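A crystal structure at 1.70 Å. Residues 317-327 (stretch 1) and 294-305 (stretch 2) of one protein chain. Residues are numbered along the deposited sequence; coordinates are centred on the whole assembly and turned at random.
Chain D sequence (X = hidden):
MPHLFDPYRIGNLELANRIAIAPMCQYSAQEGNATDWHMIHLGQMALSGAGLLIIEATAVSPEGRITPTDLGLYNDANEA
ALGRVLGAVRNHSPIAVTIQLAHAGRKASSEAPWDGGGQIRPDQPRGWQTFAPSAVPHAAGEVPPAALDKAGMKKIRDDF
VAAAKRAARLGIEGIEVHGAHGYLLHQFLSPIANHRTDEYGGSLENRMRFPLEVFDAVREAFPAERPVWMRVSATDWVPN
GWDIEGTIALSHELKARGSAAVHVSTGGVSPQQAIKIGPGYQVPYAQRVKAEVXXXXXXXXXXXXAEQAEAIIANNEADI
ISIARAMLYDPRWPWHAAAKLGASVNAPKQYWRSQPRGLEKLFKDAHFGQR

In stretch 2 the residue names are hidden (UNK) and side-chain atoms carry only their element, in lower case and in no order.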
# COMPACT_ATOMS: atom_id res chain seq x y z
N GLU D 317 28.42 0.92 -11.11
CA GLU D 317 28.39 2.19 -10.37
C GLU D 317 28.03 1.96 -8.91
O GLU D 317 28.42 2.76 -8.08
CB GLU D 317 27.46 3.21 -11.01
CG GLU D 317 27.90 3.70 -12.38
CD GLU D 317 26.89 4.57 -13.12
OE1 GLU D 317 26.20 5.39 -12.49
OE2 GLU D 317 26.80 4.44 -14.35
N ALA D 318 27.27 0.91 -8.60
CA ALA D 318 26.84 0.60 -7.24
C ALA D 318 26.45 -0.87 -7.18
O ALA D 318 26.18 -1.48 -8.22
CB ALA D 318 25.67 1.50 -6.82
N ASP D 319 26.43 -1.43 -5.98
CA ASP D 319 25.96 -2.79 -5.74
C ASP D 319 24.49 -2.86 -5.36
O ASP D 319 23.82 -3.87 -5.65
CB ASP D 319 26.79 -3.40 -4.63
CG ASP D 319 28.26 -3.31 -4.93
OD1 ASP D 319 28.62 -3.89 -5.97
OD2 ASP D 319 29.00 -2.65 -4.19
N ILE D 320 24.00 -1.81 -4.72
CA ILE D 320 22.60 -1.70 -4.31
C ILE D 320 22.17 -0.29 -4.67
O ILE D 320 22.98 0.66 -4.55
CB ILE D 320 22.48 -1.94 -2.80
CG1 ILE D 320 22.81 -3.40 -2.47
CG2 ILE D 320 21.08 -1.56 -2.32
CD1 ILE D 320 22.98 -3.64 -1.00
N ILE D 321 20.94 -0.14 -5.16
CA ILE D 321 20.43 1.17 -5.49
C ILE D 321 19.29 1.44 -4.53
O ILE D 321 18.35 0.62 -4.46
CB ILE D 321 19.99 1.36 -6.96
CG1 ILE D 321 19.36 2.77 -7.19
CG2 ILE D 321 19.04 0.26 -7.45
CD1 ILE D 321 19.12 3.09 -8.64
N SER D 322 19.35 2.56 -3.84
CA SER D 322 18.22 2.99 -3.03
C SER D 322 17.30 3.93 -3.79
O SER D 322 17.76 4.83 -4.49
CB SER D 322 18.66 3.58 -1.68
OG SER D 322 19.28 4.85 -1.78
N ILE D 323 15.99 3.71 -3.65
CA ILE D 323 14.99 4.46 -4.39
C ILE D 323 14.00 5.07 -3.43
O ILE D 323 13.54 4.40 -2.52
CB ILE D 323 14.29 3.59 -5.42
CG1 ILE D 323 15.28 3.09 -6.48
CG2 ILE D 323 13.25 4.40 -6.18
CD1 ILE D 323 14.73 1.99 -7.34
N ALA D 324 13.76 6.36 -3.58
CA ALA D 324 12.92 7.08 -2.64
C ALA D 324 11.60 7.50 -3.33
O ALA D 324 10.62 6.76 -3.22
CB ALA D 324 13.69 8.22 -2.02
N ARG D 325 11.55 8.68 -3.97
CA ARG D 325 10.33 9.24 -4.46
C ARG D 325 9.58 8.33 -5.41
O ARG D 325 8.37 8.27 -5.31
CB ARG D 325 10.58 10.62 -5.10
CG ARG D 325 10.85 11.65 -4.03
CD ARG D 325 10.84 13.05 -4.60
NE ARG D 325 11.05 14.05 -3.55
CZ ARG D 325 11.00 15.37 -3.73
NH1 ARG D 325 10.75 15.88 -4.93
NH2 ARG D 325 11.18 16.17 -2.69
N ALA D 326 10.28 7.63 -6.30
CA ALA D 326 9.56 6.75 -7.24
C ALA D 326 8.82 5.63 -6.52
O ALA D 326 7.85 5.14 -7.07
CB ALA D 326 10.47 6.17 -8.32
N MET D 327 9.32 5.21 -5.35
CA MET D 327 8.63 4.20 -4.54
C MET D 327 7.36 4.77 -3.95
O MET D 327 6.41 4.00 -3.76
CB MET D 327 9.51 3.68 -3.39
CG MET D 327 10.64 2.76 -3.77
SD MET D 327 10.10 1.18 -4.49
CE MET D 327 8.66 0.70 -3.56
N UNK D 294 35.89 -0.72 -2.13
CA UNK D 294 35.48 -2.13 -2.28
C UNK D 294 34.47 -2.64 -1.27
O UNK D 294 34.19 -3.83 -1.23
N UNK D 295 33.92 -1.77 -0.42
CA UNK D 295 32.77 -2.16 0.42
C UNK D 295 31.56 -2.35 -0.50
O UNK D 295 31.46 -1.71 -1.55
c UNK D 295 32.42 -1.06 1.45
c UNK D 295 32.69 0.36 3.57
c UNK D 295 33.02 -0.95 2.86
c UNK D 295 32.62 -2.13 3.71
N UNK D 296 30.57 -3.17 -0.09
CA UNK D 296 29.26 -3.11 -0.74
C UNK D 296 28.75 -1.65 -0.73
O UNK D 296 28.73 -1.04 0.34
c UNK D 296 30.65 -4.29 0.86
c UNK D 296 29.37 -5.03 0.63
c UNK D 296 28.41 -4.01 0.15
N UNK D 297 28.42 -1.12 -1.89
CA UNK D 297 28.18 0.30 -2.03
C UNK D 297 26.75 0.46 -2.45
O UNK D 297 26.35 0.06 -3.54
c UNK D 297 28.88 2.37 -3.23
c UNK D 297 29.13 0.91 -3.07
o UNK D 297 30.47 0.67 -2.61
N UNK D 298 25.96 1.06 -1.58
CA UNK D 298 24.60 1.41 -1.92
C UNK D 298 24.59 2.85 -2.41
O UNK D 298 25.20 3.66 -1.79
c UNK D 298 23.65 1.34 -0.71
c UNK D 298 22.81 -1.18 2.44
c UNK D 298 23.76 0.13 0.17
s UNK D 298 22.38 0.20 1.40
N UNK D 299 23.94 3.14 -3.51
CA UNK D 299 23.88 4.47 -4.04
C UNK D 299 22.45 4.96 -4.05
O UNK D 299 21.55 4.25 -4.52
c UNK D 299 24.42 4.49 -5.44
N UNK D 300 22.26 6.19 -3.56
CA UNK D 300 20.99 6.90 -3.77
C UNK D 300 20.83 7.10 -5.24
O UNK D 300 21.74 7.66 -5.92
c UNK D 300 19.73 9.03 -3.48
c UNK D 300 21.04 8.09 -1.58
c UNK D 300 20.99 8.25 -3.09
N UNK D 301 19.73 6.58 -5.77
CA UNK D 301 19.38 6.69 -7.16
C UNK D 301 18.19 7.61 -7.35
O UNK D 301 17.03 7.20 -7.09
N UNK D 302 18.44 8.83 -7.83
CA UNK D 302 17.34 9.78 -8.09
C UNK D 302 16.80 9.49 -9.47
O UNK D 302 16.97 10.27 -10.39
c UNK D 302 17.82 11.24 -7.95
c UNK D 302 18.40 11.59 -6.59
c UNK D 302 17.45 11.37 -5.42
c UNK D 302 18.85 13.05 -6.65
N UNK D 303 16.17 8.32 -9.61
CA UNK D 303 15.74 7.76 -10.86
C UNK D 303 14.30 7.31 -10.77
O UNK D 303 13.77 7.13 -9.68
c UNK D 303 16.63 5.44 -10.27
c UNK D 303 15.49 4.46 -10.48
c UNK D 303 16.66 6.59 -11.29
c UNK D 303 18.09 7.09 -11.46
N UNK D 304 13.67 7.13 -11.93
CA UNK D 304 12.29 6.62 -11.98
C UNK D 304 12.15 5.38 -12.85
O UNK D 304 11.16 4.67 -12.72
c UNK D 304 11.38 8.98 -11.63
o UNK D 304 11.61 7.99 -13.87
c UNK D 304 11.30 7.69 -12.50
N UNK D 305 13.09 5.12 -13.75
CA UNK D 305 12.93 4.02 -14.74
C UNK D 305 13.78 2.81 -14.44
O UNK D 305 14.93 2.93 -14.02
c UNK D 305 11.02 5.68 -16.40
o UNK D 305 10.36 4.77 -16.98
o UNK D 305 10.48 6.51 -15.63
c UNK D 305 12.53 5.78 -16.59
c UNK D 305 13.27 4.53 -16.15
O HOH W 1 31.45 -3.23 -3.95
O HOH W 2 15.37 7.98 -5.15
O HOH W 3 13.04 8.32 -7.26

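Position 294 has no side-chain atoms. Its phi is positive, at 78°, which favours glycine, and it follows the end of a helix. It is Gly294.

Position 295 carries four carbons, forked at the second. The fork leads away from stretch 1. This is Leu295. A water donates to both its O (2.8 Å) and Asp319 OD2 (2.5 Å).

Position 296 has three carbons that close a ring onto the backbone N. Asp319 OD2 lies 3.5 Å from its CA. It is Pro296.

Position 297 has one carbon carrying one oxygen and one carbon. Its backbone N donates to Asp319 OD2 at 2.8 Å. The branch with one oxygen identifies Thr297. Its OG1 donates to Leu295 O at 2.8 Å.

Position 298 has an unbranched chain of two carbons, a sulfur and a carbon. It lies on the same sheet face as Ile320. The sulfur makes it Met298, with CG 3.8 Å from Ile320 CB.

Position 299 has a single carbon, 3.5 Å from Ala318 CB. It is Ala299.

Position 300 has three carbons, forked at the first. It shares a sheet face with Ser322, whose OG is 3.3 Å from the CA of 300. This is Val300.

Position 301 has no side-chain atoms. An ideal CB would point toward stretch 1 and lie 2.4 Å from Ile321 CD1, a clash. It is Gly301.

Position 302 has four carbons, forked at the second, and does not contact stretch 1. It is Leu302.

Position 303 has four carbons, forked at the first, with one arm two carbons long. Its end comes near Ile321 and Ile323. It is Ile303. Its CG1 is 3.8 Å from Ile321 CD1, and its CD1 is 4.1 Å from Ile323 CD1.

Position 304 has one carbon carrying one oxygen and one carbon. Its CA is 4.1 Å from Ala326 CB. It is Thr304.

Position 305 has three carbons, the third carrying two oxygens, and does not touch stretch 1. That pattern fits a carboxylate, Glu305. Thr304 OG1 donates to its OE2 at 2.6 Å.

The contact is built on two parallel strands. Thr297 O accepts from Asp319 N (2.9 Å) and Ile320 N (3.2 Å). The ladder continues from Ala299 N to Ile320 O, from Ser322 N to Ala299 O, and from Gly301 N to Ser322 O, each 2.9 Å. Beyond it, one water links Gly301 O to Ala324 N (2.7 and 2.8 Å). Another links Ile303 O to Ala326 N (2.8 and 3.0 Å). Apolar side chains pack alongside the backbone bonds.

Stretch 2, residues 294-305: GLPTMAVGLITE
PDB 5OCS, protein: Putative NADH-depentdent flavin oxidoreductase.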